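Local structure of ATP-dependent kinase YFH7 (Saccharomyces cerevisiae, 2GA8) at residues H181-R184 against G185-S188; L270-Q274 against E275-K279; D296-Y299 against E300-E303; L315-T318 against I319-R323; G322-K325 against F326-N329. The protein is an ATP-dependent kinase of the P-loop fold that could be involved in assembling the endoplasmic reticulum membrane. One frame throughout, in Å; residues are numbered along the deposited sequence.

Contact 1 of 5, residues H181-R184 against G185-S188; sequences HKRR and GSPS
R183 and S186 meet across a type II beta turn that runs from the one to the other, in the loop between helix 178-181 and helix 192-206. The carbonyl oxygen of the first residue takes the amide of the last: S186 N donates to R183 O over 3.1 Å. S186 OG adds a weak bond to the same oxygen at 3.3 Å. It gets there because OG stands between the backbone N and the carbonyl carbon of its own residue (chi1 70°), which puts it near R183 O.

G185 fills the third place of the turn with phi 121°, where a side chain would jam against R184 O; its amide is taken outside the turn by T189 OG1 and its carbonyl by Y269 OH. Just upstream, a type I turn from H181 to R184 closes with R184 N on H181 O and shares R183 and R184 with the second turn. The R184 side chain leaves the second turn for other parts of the fold: it forms a salt bridge with D248 and hydrogen bonds to the carbonyls of K247 and L166. The R183 side chain stays with the turn instead. Extended from CG to NE, it lies alongside the serine, with R183 CG 3.6 Å from S186 CB and R183 NE closer still, 3.3 Å from that same S186 CB.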
loop_
_atom_site.group_PDB
_atom_site.type_symbol
_atom_site.label_atom_id
_atom_site.label_comp_id
_atom_site.label_asym_id
_atom_site.label_seq_id
_atom_site.Cartn_x
_atom_site.Cartn_y
_atom_site.Cartn_z
ATOM N N HIS A 181 -0.213 -4.633 -21.507
ATOM C CA HIS A 181 1.148 -4.101 -21.517
ATOM C C HIS A 181 1.068 -2.665 -22.012
ATOM O O HIS A 181 1.660 -1.756 -21.430
ATOM C CB HIS A 181 2.053 -4.894 -22.464
ATOM C CG HIS A 181 2.349 -6.288 -22.008
ATOM N ND1 HIS A 181 1.426 -7.309 -22.083
ATOM C CD2 HIS A 181 3.472 -6.834 -21.484
ATOM C CE1 HIS A 181 1.969 -8.425 -21.628
ATOM N NE2 HIS A 181 3.210 -8.163 -21.259
ATOM N N LYS A 182 0.329 -2.482 -23.101
ATOM C CA LYS A 182 0.137 -1.173 -23.710
ATOM C C LYS A 182 -0.543 -0.245 -22.710
ATOM O O LYS A 182 -0.286 0.958 -22.690
ATOM C CB LYS A 182 -0.718 -1.319 -24.977
ATOM C CG LYS A 182 -1.012 -0.024 -25.730
ATOM C CD LYS A 182 -2.149 0.763 -25.093
ATOM C CE LYS A 182 -2.484 2.010 -25.900
ATOM N NZ LYS A 182 -2.970 1.683 -27.270
ATOM N N ARG A 183 -1.408 -0.815 -21.879
ATOM C CA ARG A 183 -2.124 -0.036 -20.881
ATOM C C ARG A 183 -1.698 -0.434 -19.471
ATOM O O ARG A 183 -2.490 -0.378 -18.531
ATOM C CB ARG A 183 -3.634 -0.233 -21.049
ATOM C CG ARG A 183 -4.478 0.689 -20.186
ATOM C CD ARG A 183 -5.964 0.498 -20.433
ATOM N NE ARG A 183 -6.763 1.247 -19.467
ATOM C CZ ARG A 183 -8.092 1.255 -19.439
ATOM N NH1 ARG A 183 -8.781 0.555 -20.329
ATOM N NH2 ARG A 183 -8.732 1.955 -18.511
ATOM N N ARG A 184 -0.441 -0.842 -19.326
ATOM C CA ARG A 184 0.067 -1.234 -18.019
ATOM C C ARG A 184 0.001 0.004 -17.134
ATOM O O ARG A 184 0.534 1.055 -17.482
ATOM C CB ARG A 184 1.510 -1.736 -18.124
ATOM C CG ARG A 184 1.872 -2.731 -17.031
ATOM C CD ARG A 184 3.355 -3.106 -17.017
ATOM N NE ARG A 184 3.632 -4.090 -15.969
ATOM C CZ ARG A 184 4.848 -4.422 -15.542
ATOM N NH1 ARG A 184 5.921 -3.849 -16.070
ATOM N NH2 ARG A 184 4.989 -5.321 -14.574
ATOM N N GLY A 185 -0.668 -0.127 -15.995
ATOM C CA GLY A 185 -0.813 0.995 -15.091
ATOM C C GLY A 185 -2.290 1.271 -14.883
ATOM O O GLY A 185 -2.668 2.089 -14.052
ATOM N N SER A 186 -3.130 0.595 -15.662
ATOM C CA SER A 186 -4.573 0.760 -15.529
ATOM C C SER A 186 -4.975 -0.035 -14.296
ATOM O O SER A 186 -4.217 -0.884 -13.826
ATOM C CB SER A 186 -5.301 0.201 -16.752
ATOM O OG SER A 186 -5.213 -1.211 -16.792
ATOM N N PRO A 187 -6.172 0.230 -13.755
ATOM C CA PRO A 187 -6.652 -0.480 -12.569
ATOM C C PRO A 187 -6.631 -1.998 -12.734
ATOM O O PRO A 187 -6.410 -2.729 -11.773
ATOM C CB PRO A 187 -8.073 0.053 -12.402
ATOM C CG PRO A 187 -7.971 1.445 -12.936
ATOM C CD PRO A 187 -7.136 1.265 -14.175
ATOM N N SER A 188 -6.857 -2.466 -13.957
ATOM C CA SER A 188 -6.887 -3.896 -14.229
ATOM C C SER A 188 -5.524 -4.566 -14.355
ATOM O O SER A 188 -5.456 -5.781 -14.554
ATOM C CB SER A 188 -7.706 -4.173 -15.497
ATOM O OG SER A 188 -7.080 -3.610 -16.636
#

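Contact 2 of 5, residues L270-Q274 against E275-K279; sequences LLYDQ and ENWKK. With SO4 (sulfate ion), chain I.
Y272 and W277 pack together where the loop after strand 262-267 turns into helix 275-285, a loop whose L270 side chain lies about 7 Å from that of K37 in the probable ATP-binding P-loop. The tyrosine presents its ring edge to the indole face in an offset edge-to-face pair, centroids 5.8 Å apart and planes at 86°. Their CB atoms touch at 3.7 Å. K278 N donates to Q274 O over 3.1 Å, and a water bridges L270 O and W277 O. E275 curls back on the chain just after it: with chi1 at 47° and a bend at chi2, OE1 receives N276 N at 2.8 Å on its anti lone pair, and S192 OG binds the same oxygen. With an alanine at this position, the backbone N-H of N276 and the hydroxyl of S192 would probably be left without their common acceptor. Further along, K279 NZ holds a sulfate oxygen, O1, at 2.9 Å, with K200 as a second lysine on the ion. Two partners on OE1 would probably favour the charged form of E275.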
loop_
_atom_site.group_PDB
_atom_site.type_symbol
_atom_site.label_atom_id
_atom_site.label_comp_id
_atom_site.label_asym_id
_atom_site.label_seq_id
_atom_site.Cartn_x
_atom_site.Cartn_y
_atom_site.Cartn_z
ATOM N N LEU A 270 -6.483 3.780 -4.725
ATOM C CA LEU A 270 -6.984 3.518 -3.383
ATOM C C LEU A 270 -8.370 4.093 -3.120
ATOM O O LEU A 270 -9.004 3.727 -2.133
ATOM C CB LEU A 270 -6.004 4.052 -2.337
ATOM C CG LEU A 270 -4.567 3.564 -2.548
ATOM C CD1 LEU A 270 -3.677 4.081 -1.426
ATOM C CD2 LEU A 270 -4.549 2.046 -2.601
ATOM N N LEU A 271 -8.832 4.984 -3.998
ATOM C CA LEU A 271 -10.151 5.605 -3.863
ATOM C C LEU A 271 -10.933 5.459 -5.170
ATOM O O LEU A 271 -11.775 6.297 -5.501
ATOM C CB LEU A 271 -10.001 7.093 -3.517
ATOM C CG LEU A 271 -9.400 7.417 -2.145
ATOM C CD1 LEU A 271 -9.143 8.912 -2.045
ATOM C CD2 LEU A 271 -10.352 6.946 -1.039
ATOM N N TYR A 272 -10.657 4.375 -5.887
ATOM C CA TYR A 272 -11.280 4.083 -7.180
ATOM C C TYR A 272 -12.577 3.299 -6.954
ATOM O O TYR A 272 -12.568 2.272 -6.280
ATOM C CB TYR A 272 -10.286 3.277 -8.016
ATOM C CG TYR A 272 -10.518 3.325 -9.499
ATOM C CD1 TYR A 272 -10.168 4.454 -10.244
ATOM C CD2 TYR A 272 -11.066 2.234 -10.169
ATOM C CE1 TYR A 272 -10.354 4.488 -11.626
ATOM C CE2 TYR A 272 -11.257 2.259 -11.545
ATOM C CZ TYR A 272 -10.897 3.388 -12.266
ATOM O OH TYR A 272 -11.069 3.408 -13.629
ATOM N N ASP A 273 -13.681 3.779 -7.529
ATOM C CA ASP A 273 -14.999 3.163 -7.323
ATOM C C ASP A 273 -15.359 1.880 -8.069
ATOM O O ASP A 273 -16.545 1.581 -8.252
ATOM C CB ASP A 273 -16.107 4.200 -7.579
ATOM C CG ASP A 273 -16.199 4.633 -9.042
ATOM O OD1 ASP A 273 -15.659 3.933 -9.922
ATOM O OD2 ASP A 273 -16.832 5.676 -9.317
ATOM N N GLN A 274 -14.364 1.104 -8.476
ATOM C CA GLN A 274 -14.643 -0.127 -9.196
ATOM C C GLN A 274 -14.026 -1.355 -8.553
ATOM O O GLN A 274 -13.033 -1.262 -7.825
ATOM C CB GLN A 274 -14.152 -0.015 -10.639
ATOM C CG GLN A 274 -14.836 1.076 -11.435
ATOM C CD GLN A 274 -16.323 0.839 -11.578
ATOM O OE1 GLN A 274 -16.751 -0.233 -12.008
ATOM N NE2 GLN A 274 -17.122 1.844 -11.223
ATOM N N GLU A 275 -14.632 -2.500 -8.855
ATOM C CA GLU A 275 -14.218 -3.811 -8.368
ATOM C C GLU A 275 -13.639 -3.861 -6.951
ATOM O O GLU A 275 -14.254 -3.365 -6.015
ATOM C CB GLU A 275 -13.254 -4.458 -9.368
ATOM C CG GLU A 275 -12.142 -3.549 -9.862
ATOM C CD GLU A 275 -10.798 -4.239 -9.827
ATOM O OE1 GLU A 275 -10.508 -4.886 -8.797
ATOM O OE2 GLU A 275 -10.036 -4.130 -10.814
ATOM N N ASN A 276 -12.466 -4.467 -6.790
ATOM C CA ASN A 276 -11.864 -4.589 -5.464
ATOM C C ASN A 276 -11.371 -3.274 -4.875
ATOM O O ASN A 276 -11.266 -3.146 -3.657
ATOM C CB ASN A 276 -10.696 -5.582 -5.499
ATOM C CG ASN A 276 -11.136 -6.998 -5.818
ATOM O OD1 ASN A 276 -10.426 -7.738 -6.503
ATOM N ND2 ASN A 276 -12.296 -7.389 -5.314
ATOM N N TRP A 277 -11.055 -2.307 -5.732
ATOM C CA TRP A 277 -10.557 -1.013 -5.266
ATOM C C TRP A 277 -11.584 -0.295 -4.412
ATOM O O TRP A 277 -11.247 0.335 -3.411
ATOM C CB TRP A 277 -10.189 -0.112 -6.454
ATOM C CG TRP A 277 -9.213 -0.721 -7.402
ATOM C CD1 TRP A 277 -9.461 -1.139 -8.677
ATOM C CD2 TRP A 277 -7.827 -0.989 -7.152
ATOM N NE1 TRP A 277 -8.313 -1.655 -9.240
ATOM C CE2 TRP A 277 -7.295 -1.572 -8.324
ATOM C CE3 TRP A 277 -6.983 -0.793 -6.050
ATOM C CZ2 TRP A 277 -5.956 -1.963 -8.428
ATOM C CZ3 TRP A 277 -5.647 -1.183 -6.154
ATOM C CH2 TRP A 277 -5.149 -1.760 -7.335
ATOM N N LYS A 278 -12.843 -0.400 -4.816
ATOM C CA LYS A 278 -13.923 0.259 -4.106
ATOM C C LYS A 278 -14.021 -0.218 -2.671
ATOM O O LYS A 278 -14.422 0.537 -1.797
ATOM C CB LYS A 278 -15.252 0.018 -4.831
ATOM C CG LYS A 278 -16.437 0.725 -4.205
ATOM C CD LYS A 278 -17.700 0.534 -5.035
ATOM C CE LYS A 278 -18.880 1.265 -4.414
ATOM N NZ LYS A 278 -20.108 1.163 -5.254
ATOM N N LYS A 279 -13.637 -1.468 -2.430
ATOM C CA LYS A 279 -13.708 -2.038 -1.095
ATOM C C LYS A 279 -12.573 -1.583 -0.174
ATOM O O LYS A 279 -12.630 -1.794 1.037
ATOM C CB LYS A 279 -13.726 -3.566 -1.193
ATOM C CG LYS A 279 -14.843 -4.104 -2.083
ATOM C CD LYS A 279 -14.746 -5.613 -2.270
ATOM C CE LYS A 279 -15.766 -6.103 -3.289
ATOM N NZ LYS A 279 -15.651 -7.567 -3.559
HETATM S S SO4 I . -14.965 -9.623 -0.599
HETATM O O1 SO4 I . -14.107 -9.254 -1.742
HETATM O O2 SO4 I . -14.346 -10.743 0.135
HETATM O O3 SO4 I . -15.113 -8.464 0.304
HETATM O O4 SO4 I . -16.295 -10.033 -1.093
HETATM O O HOH W 1 -11.640 2.719 -2.030
#

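Contact 3 of 5, residues D296-Y299 against E300-E303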
loop_
_atom_site.group_PDB
_atom_site.type_symbol
_atom_site.label_atom_id
_atom_site.label_comp_id
_atom_site.label_asym_id
_atom_site.label_seq_id
_atom_site.Cartn_x
_atom_site.Cartn_y
_atom_site.Cartn_z
ATOM N N ASP A 296 -4.530 17.202 -5.606
ATOM C CA ASP A 296 -5.107 17.910 -6.745
ATOM C C ASP A 296 -3.881 18.480 -7.438
ATOM O O ASP A 296 -3.154 19.280 -6.855
ATOM C CB ASP A 296 -6.030 19.040 -6.281
ATOM C CG ASP A 296 -7.404 18.541 -5.865
ATOM O OD1 ASP A 296 -7.647 17.315 -5.923
ATOM O OD2 ASP A 296 -8.246 19.381 -5.485
ATOM N N ILE A 297 -3.649 18.060 -8.675
ATOM C CA ILE A 297 -2.467 18.481 -9.414
ATOM C C ILE A 297 -2.524 19.802 -10.167
ATOM O O ILE A 297 -3.593 20.333 -10.468
ATOM C CB ILE A 297 -2.053 17.406 -10.452
ATOM C CG1 ILE A 297 -3.106 17.326 -11.562
ATOM C CG2 ILE A 297 -1.899 16.055 -9.776
ATOM C CD1 ILE A 297 -2.722 16.418 -12.719
ATOM N N ASP A 298 -1.330 20.317 -10.444
ATOM C CA ASP A 298 -1.134 21.525 -11.230
ATOM C C ASP A 298 -0.933 20.850 -12.581
ATOM O O ASP A 298 0.092 20.204 -12.809
ATOM C CB ASP A 298 0.148 22.238 -10.791
ATOM C CG ASP A 298 0.516 23.398 -11.696
ATOM O OD1 ASP A 298 0.603 23.195 -12.928
ATOM O OD2 ASP A 298 0.729 24.512 -11.174
ATOM N N TYR A 299 -1.921 20.968 -13.460
ATOM C CA TYR A 299 -1.859 20.316 -14.760
ATOM C C TYR A 299 -0.552 20.499 -15.529
ATOM O O TYR A 299 0.124 19.525 -15.856
ATOM C CB TYR A 299 -3.016 20.779 -15.643
ATOM C CG TYR A 299 -3.272 19.861 -16.817
ATOM C CD1 TYR A 299 -4.056 18.718 -16.669
ATOM C CD2 TYR A 299 -2.723 20.125 -18.073
ATOM C CE1 TYR A 299 -4.293 17.863 -17.737
ATOM C CE2 TYR A 299 -2.951 19.268 -19.153
ATOM C CZ TYR A 299 -3.742 18.143 -18.974
ATOM O OH TYR A 299 -4.008 17.306 -20.034
ATOM N N GLU A 300 -0.206 21.746 -15.827
ATOM C CA GLU A 300 1.007 22.034 -16.582
ATOM C C GLU A 300 2.284 21.435 -16.006
ATOM O O GLU A 300 3.051 20.792 -16.726
ATOM C CB GLU A 300 1.177 23.547 -16.745
ATOM C CG GLU A 300 0.408 24.122 -17.924
ATOM C CD GLU A 300 0.985 23.685 -19.260
ATOM O OE1 GLU A 300 0.428 24.072 -20.312
ATOM O OE2 GLU A 300 1.999 22.956 -19.261
ATOM N N ALA A 301 2.516 21.650 -14.715
ATOM C CA ALA A 301 3.714 21.130 -14.065
ATOM C C ALA A 301 3.732 19.606 -14.057
ATOM O O ALA A 301 4.782 18.985 -14.211
ATOM C CB ALA A 301 3.806 21.657 -12.642
ATOM N N THR A 302 2.566 19.001 -13.870
ATOM C CA THR A 302 2.492 17.554 -13.841
ATOM C C THR A 302 2.667 16.994 -15.245
ATOM O O THR A 302 3.317 15.967 -15.439
ATOM C CB THR A 302 1.151 17.085 -13.258
ATOM O OG1 THR A 302 0.988 17.641 -11.948
ATOM C CG2 THR A 302 1.121 15.564 -13.161
ATOM N N GLU A 303 2.092 17.679 -16.229
ATOM C CA GLU A 303 2.209 17.245 -17.614
ATOM C C GLU A 303 3.684 17.199 -17.994
ATOM O O GLU A 303 4.153 16.243 -18.613
ATOM C CB GLU A 303 1.484 18.222 -18.533
ATOM C CG GLU A 303 1.556 17.855 -19.998
ATOM C CD GLU A 303 0.963 18.930 -20.876
ATOM O OE1 GLU A 303 1.582 20.007 -20.995
ATOM O OE2 GLU A 303 -0.126 18.703 -21.437
HETATM O O HOH W 2 0.804 19.359 -9.018
#
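The chain leaves strand 290-296 extended through I297 and D298 and turns helical at Y299, where the first backbone bonds of helix 299-312 form. T302 N reaches D298 O at 2.9 Å and E303 N reaches Y299 O at 2.7 Å.

D298 is the N-cap. With CG anti to the backbone N (chi1 172°), its carboxylate swings over the first turn, and OD1 accepts A301 N at 3.0 Å. The bond is almost straight at 175° but meets the oxygen from above the carboxylate plane. With an alanine here the A301 N-H would probably be left without its capping acceptor and the first turn less firmly held.

T302 grips D298 O a second time: OG1 donates to it at 2.8 Å from above the carbonyl plane, so two donors of one residue hold that oxygen. I297 crosses T302 at about a right angle, its CB 3.4 Å from T302 OG1 and its CD1 against the methyl. Y299 crosses E303 obliquely, CE2 lying 3.7 Å from OE2, while E303 OE1 pairs with R323 of helix 319-328. I297 also touches S32 and S35 of the probable ATP-binding loop. The whole is an N-capped strand-to-helix junction at the C-terminal end of the parallel sheet, where P-loop folds place their nucleotide site.

Contact 4 of 5, residues L315-T318 against I319-R323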
loop_
_atom_site.group_PDB
_atom_site.type_symbol
_atom_site.label_atom_id
_atom_site.label_comp_id
_atom_site.label_asym_id
_atom_site.label_seq_id
_atom_site.Cartn_x
_atom_site.Cartn_y
_atom_site.Cartn_z
ATOM N N LEU A 315 10.257 5.880 -23.519
ATOM C CA LEU A 315 8.926 5.631 -24.070
ATOM C C LEU A 315 8.599 6.551 -25.246
ATOM O O LEU A 315 7.797 6.200 -26.111
ATOM C CB LEU A 315 7.860 5.791 -22.983
ATOM C CG LEU A 315 7.730 4.680 -21.933
ATOM C CD1 LEU A 315 9.057 4.454 -21.231
ATOM C CD2 LEU A 315 6.654 5.059 -20.930
ATOM N N VAL A 316 9.215 7.730 -25.268
ATOM C CA VAL A 316 8.998 8.697 -26.341
ATOM C C VAL A 316 10.350 9.244 -26.797
ATOM O O VAL A 316 11.339 9.114 -26.081
ATOM C CB VAL A 316 8.104 9.873 -25.868
ATOM C CG1 VAL A 316 6.697 9.369 -25.564
ATOM C CG2 VAL A 316 8.706 10.525 -24.632
ATOM N N THR A 317 10.400 9.848 -27.980
ATOM C CA THR A 317 11.664 10.390 -28.478
ATOM C C THR A 317 11.839 11.875 -28.172
ATOM O O THR A 317 12.958 12.387 -28.216
ATOM C CB THR A 317 11.823 10.190 -30.009
ATOM O OG1 THR A 317 10.912 11.044 -30.708
ATOM C CG2 THR A 317 11.555 8.741 -30.390
ATOM N N THR A 318 10.740 12.566 -27.878
ATOM C CA THR A 318 10.795 13.997 -27.562
ATOM C C THR A 318 9.804 14.347 -26.461
ATOM O O THR A 318 8.831 13.623 -26.239
ATOM C CB THR A 318 10.439 14.876 -28.779
ATOM O OG1 THR A 318 9.049 14.711 -29.099
ATOM C CG2 THR A 318 11.291 14.500 -29.979
ATOM N N ILE A 319 10.043 15.466 -25.786
ATOM C CA ILE A 319 9.146 15.900 -24.724
ATOM C C ILE A 319 7.738 16.167 -25.273
ATOM O O ILE A 319 6.752 15.923 -24.585
ATOM C CB ILE A 319 9.680 17.174 -24.009
ATOM C CG1 ILE A 319 8.855 17.450 -22.752
ATOM C CG2 ILE A 319 9.632 18.376 -24.933
ATOM C CD1 ILE A 319 9.145 16.490 -21.626
ATOM N N ALA A 320 7.644 16.654 -26.509
ATOM C CA ALA A 320 6.338 16.936 -27.112
ATOM C C ALA A 320 5.503 15.661 -27.196
ATOM O O ALA A 320 4.305 15.660 -26.886
ATOM C CB ALA A 320 6.517 17.536 -28.510
ATOM N N GLU A 321 6.145 14.580 -27.615
ATOM C CA GLU A 321 5.478 13.293 -27.725
ATOM C C GLU A 321 5.021 12.839 -26.342
ATOM O O GLU A 321 3.972 12.207 -26.201
ATOM C CB GLU A 321 6.429 12.274 -28.351
ATOM C CG GLU A 321 6.617 12.489 -29.852
ATOM C CD GLU A 321 7.813 11.753 -30.420
ATOM O OE1 GLU A 321 8.284 10.785 -29.789
ATOM O OE2 GLU A 321 8.276 12.141 -31.513
ATOM N N GLY A 322 5.812 13.175 -25.326
ATOM C CA GLY A 322 5.465 12.818 -23.961
ATOM C C GLY A 322 4.258 13.607 -23.477
ATOM O O GLY A 322 3.383 13.064 -22.798
ATOM N N ARG A 323 4.212 14.895 -23.810
ATOM C CA ARG A 323 3.094 15.749 -23.413
ATOM C C ARG A 323 1.819 15.260 -24.098
ATOM O O ARG A 323 0.739 15.254 -23.498
ATOM C CB ARG A 323 3.361 17.210 -23.807
ATOM C CG ARG A 323 4.515 17.887 -23.068
ATOM C CD ARG A 323 4.764 19.300 -23.616
ATOM N NE ARG A 323 5.898 19.976 -22.981
ATOM C CZ ARG A 323 5.896 20.442 -21.735
ATOM N NH1 ARG A 323 4.815 20.314 -20.975
ATOM N NH2 ARG A 323 6.975 21.040 -21.243
#
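The E321 carboxylate is gripped by T317 through one oxygen. T317 N and T317 OG1 donate to E321 OE1 over 2.9 and 2.8 Å, both on its syn side and from the same face of the plane, about 30° out of it. The glutamate gets back to the residues before its helix because its CG lies anti to the carbonyl carbon (chi1 -74°) and the chain runs on extended. T318 is the N-cap: E321 N donates to T318 OG1 at 3.3 Å with an angle of 161°, and E321 CG packs 3.4 Å from the same hydroxyl oxygen. E321 thus donates its amide to the cap residue and accepts with its carboxylate from T317, the residue before it. G322 N closes the first turn on T318 O at 3.2 Å. V316 CB touches E321 CB at 3.8 Å, and both valine methyls approach G322. This surface cap starts helix 319-328 after the short connection from helix 299-312, against which V316 packs at H310 and I319 at A307 and K308.

Contact 5 of 5, residues G322-K325 against F326-N329. With SO4 (sulfate ion), chain H.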
loop_
_atom_site.group_PDB
_atom_site.type_symbol
_atom_site.label_atom_id
_atom_site.label_comp_id
_atom_site.label_asym_id
_atom_site.label_seq_id
_atom_site.Cartn_x
_atom_site.Cartn_y
_atom_site.Cartn_z
ATOM N N GLY A 322 5.812 13.175 -25.326
ATOM C CA GLY A 322 5.465 12.818 -23.961
ATOM C C GLY A 322 4.258 13.607 -23.477
ATOM O O GLY A 322 3.383 13.064 -22.798
ATOM N N ARG A 323 4.212 14.895 -23.810
ATOM C CA ARG A 323 3.094 15.749 -23.413
ATOM C C ARG A 323 1.819 15.260 -24.098
ATOM O O ARG A 323 0.739 15.254 -23.498
ATOM C CB ARG A 323 3.361 17.210 -23.807
ATOM C CG ARG A 323 4.515 17.887 -23.068
ATOM C CD ARG A 323 4.764 19.300 -23.616
ATOM N NE ARG A 323 5.898 19.976 -22.981
ATOM C CZ ARG A 323 5.896 20.442 -21.735
ATOM N NH1 ARG A 323 4.815 20.314 -20.975
ATOM N NH2 ARG A 323 6.975 21.040 -21.243
ATOM N N GLU A 324 1.949 14.848 -25.355
ATOM C CA GLU A 324 0.809 14.354 -26.119
ATOM C C GLU A 324 0.230 13.097 -25.483
ATOM O O GLU A 324 -0.986 12.959 -25.372
ATOM C CB GLU A 324 1.220 14.054 -27.562
ATOM C CG GLU A 324 0.151 13.332 -28.381
ATOM C CD GLU A 324 -1.140 14.124 -28.501
ATOM O OE1 GLU A 324 -1.112 15.223 -29.095
ATOM O OE2 GLU A 324 -2.185 13.648 -28.002
ATOM N N LYS A 325 1.102 12.179 -25.074
ATOM C CA LYS A 325 0.652 10.944 -24.441
ATOM C C LYS A 325 -0.077 11.270 -23.143
ATOM O O LYS A 325 -1.075 10.635 -22.802
ATOM C CB LYS A 325 1.841 10.023 -24.151
ATOM C CG LYS A 325 1.442 8.732 -23.453
ATOM C CD LYS A 325 2.617 7.799 -23.243
ATOM C CE LYS A 325 2.179 6.539 -22.507
ATOM N NZ LYS A 325 3.306 5.592 -22.294
ATOM N N PHE A 326 0.431 12.258 -22.418
ATOM C CA PHE A 326 -0.172 12.675 -21.161
ATOM C C PHE A 326 -1.581 13.209 -21.407
ATOM O O PHE A 326 -2.532 12.819 -20.737
ATOM C CB PHE A 326 0.676 13.768 -20.511
ATOM C CG PHE A 326 0.147 14.248 -19.188
ATOM C CD1 PHE A 326 0.416 13.543 -18.017
ATOM C CD2 PHE A 326 -0.603 15.421 -19.109
ATOM C CE1 PHE A 326 -0.048 13.999 -16.792
ATOM C CE2 PHE A 326 -1.074 15.886 -17.889
ATOM C CZ PHE A 326 -0.796 15.177 -16.725
ATOM N N ARG A 327 -1.706 14.109 -22.378
ATOM C CA ARG A 327 -2.998 14.708 -22.688
ATOM C C ARG A 327 -4.053 13.727 -23.188
ATOM O O ARG A 327 -5.232 13.863 -22.854
ATOM C CB ARG A 327 -2.827 15.822 -23.725
ATOM C CG ARG A 327 -1.925 16.963 -23.282
ATOM C CD ARG A 327 -2.039 18.130 -24.255
ATOM N NE ARG A 327 -1.736 17.739 -25.630
ATOM C CZ ARG A 327 -0.563 17.939 -26.225
ATOM N NH1 ARG A 327 0.425 18.531 -25.565
ATOM N NH2 ARG A 327 -0.379 17.550 -27.479
ATOM N N SER A 328 -3.636 12.744 -23.980
ATOM C CA SER A 328 -4.573 11.778 -24.545
ATOM C C SER A 328 -4.867 10.544 -23.694
ATOM O O SER A 328 -5.843 9.841 -23.949
ATOM C CB SER A 328 -4.088 11.324 -25.923
ATOM O OG SER A 328 -2.859 10.630 -25.835
ATOM N N ASN A 329 -4.031 10.278 -22.694
ATOM C CA ASN A 329 -4.229 9.110 -21.838
ATOM C C ASN A 329 -4.812 9.503 -20.482
ATOM O O ASN A 329 -4.110 10.056 -19.638
ATOM C CB ASN A 329 -2.900 8.388 -21.623
ATOM C CG ASN A 329 -3.082 7.008 -21.029
ATOM O OD1 ASN A 329 -4.019 6.765 -20.268
ATOM N ND2 ASN A 329 -2.176 6.096 -21.365
HETATM S S SO4 H . 2.903 20.783 -27.402
HETATM O O1 SO4 H . 3.029 20.091 -28.699
HETATM O O2 SO4 H . 2.880 19.787 -26.313
HETATM O O3 SO4 H . 4.054 21.686 -27.211
HETATM O O4 SO4 H . 1.653 21.566 -27.380
#
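E324 and R327 form a salt bridge one turn apart on the last part of helix 319-328. E324 OE1 stands 2.9 Å from R327 NH2; as a hydrogen bond it is weak, bent to 129°, and the carboxylate and guanidinium planes are 86° apart. The glutamate curls toward its partner through a bend at chi2 (60°). R327 folds back over the helix by its bend at chi3, which lays one guanidinium face over R323 O and E324 CA, both offset toward the rim. At its edge, in plane, NH1 donates to sulfate O2 at 2.9 Å, so the arginine is shared between a carboxylate and an anion probably from the crystallisation liquor. R323 CD lines the same oxygen at 3.3 Å.

The helical backbone bonds are F326 N to G322 O, R327 N to R323 O and S328 N to E324 O. The last, N329 N to K325 O at 3.0 Å, comes as N329 leaves helical geometry; its OD1 then takes L331 N. F326 faces helix 299-312, meeting Y299 edge-to-face and packing on E303 and V306; R327 also touches E303, while K325 lies against H310 of that helix and L315 and L332 in the loops.

How the contacts relate
Contacts 3, 4 and 5 belong to one pair of consecutive helices, 299-312 and 319-328. Contact 3 starts the first; contact 4 caps the second and contact 5 covers its last turns, their centres 8 Å apart and G322 and R323 common to both. The salt bridge from E303 OE1 to R323 NH1, 3.2 Å, ties contact 3 to both, and Y299 CZ meets F326 CE2 at 3.7 Å. Contacts 1 and 2 form a separate group, joined where P187 CG touches Y272 CZ at 3.6 Å. Both groups come near the probable ATP site: the side chain of I297 lies about 4 Å from that of S35, F326 about 6 Å from P33 and L270 about 7 Å from K37.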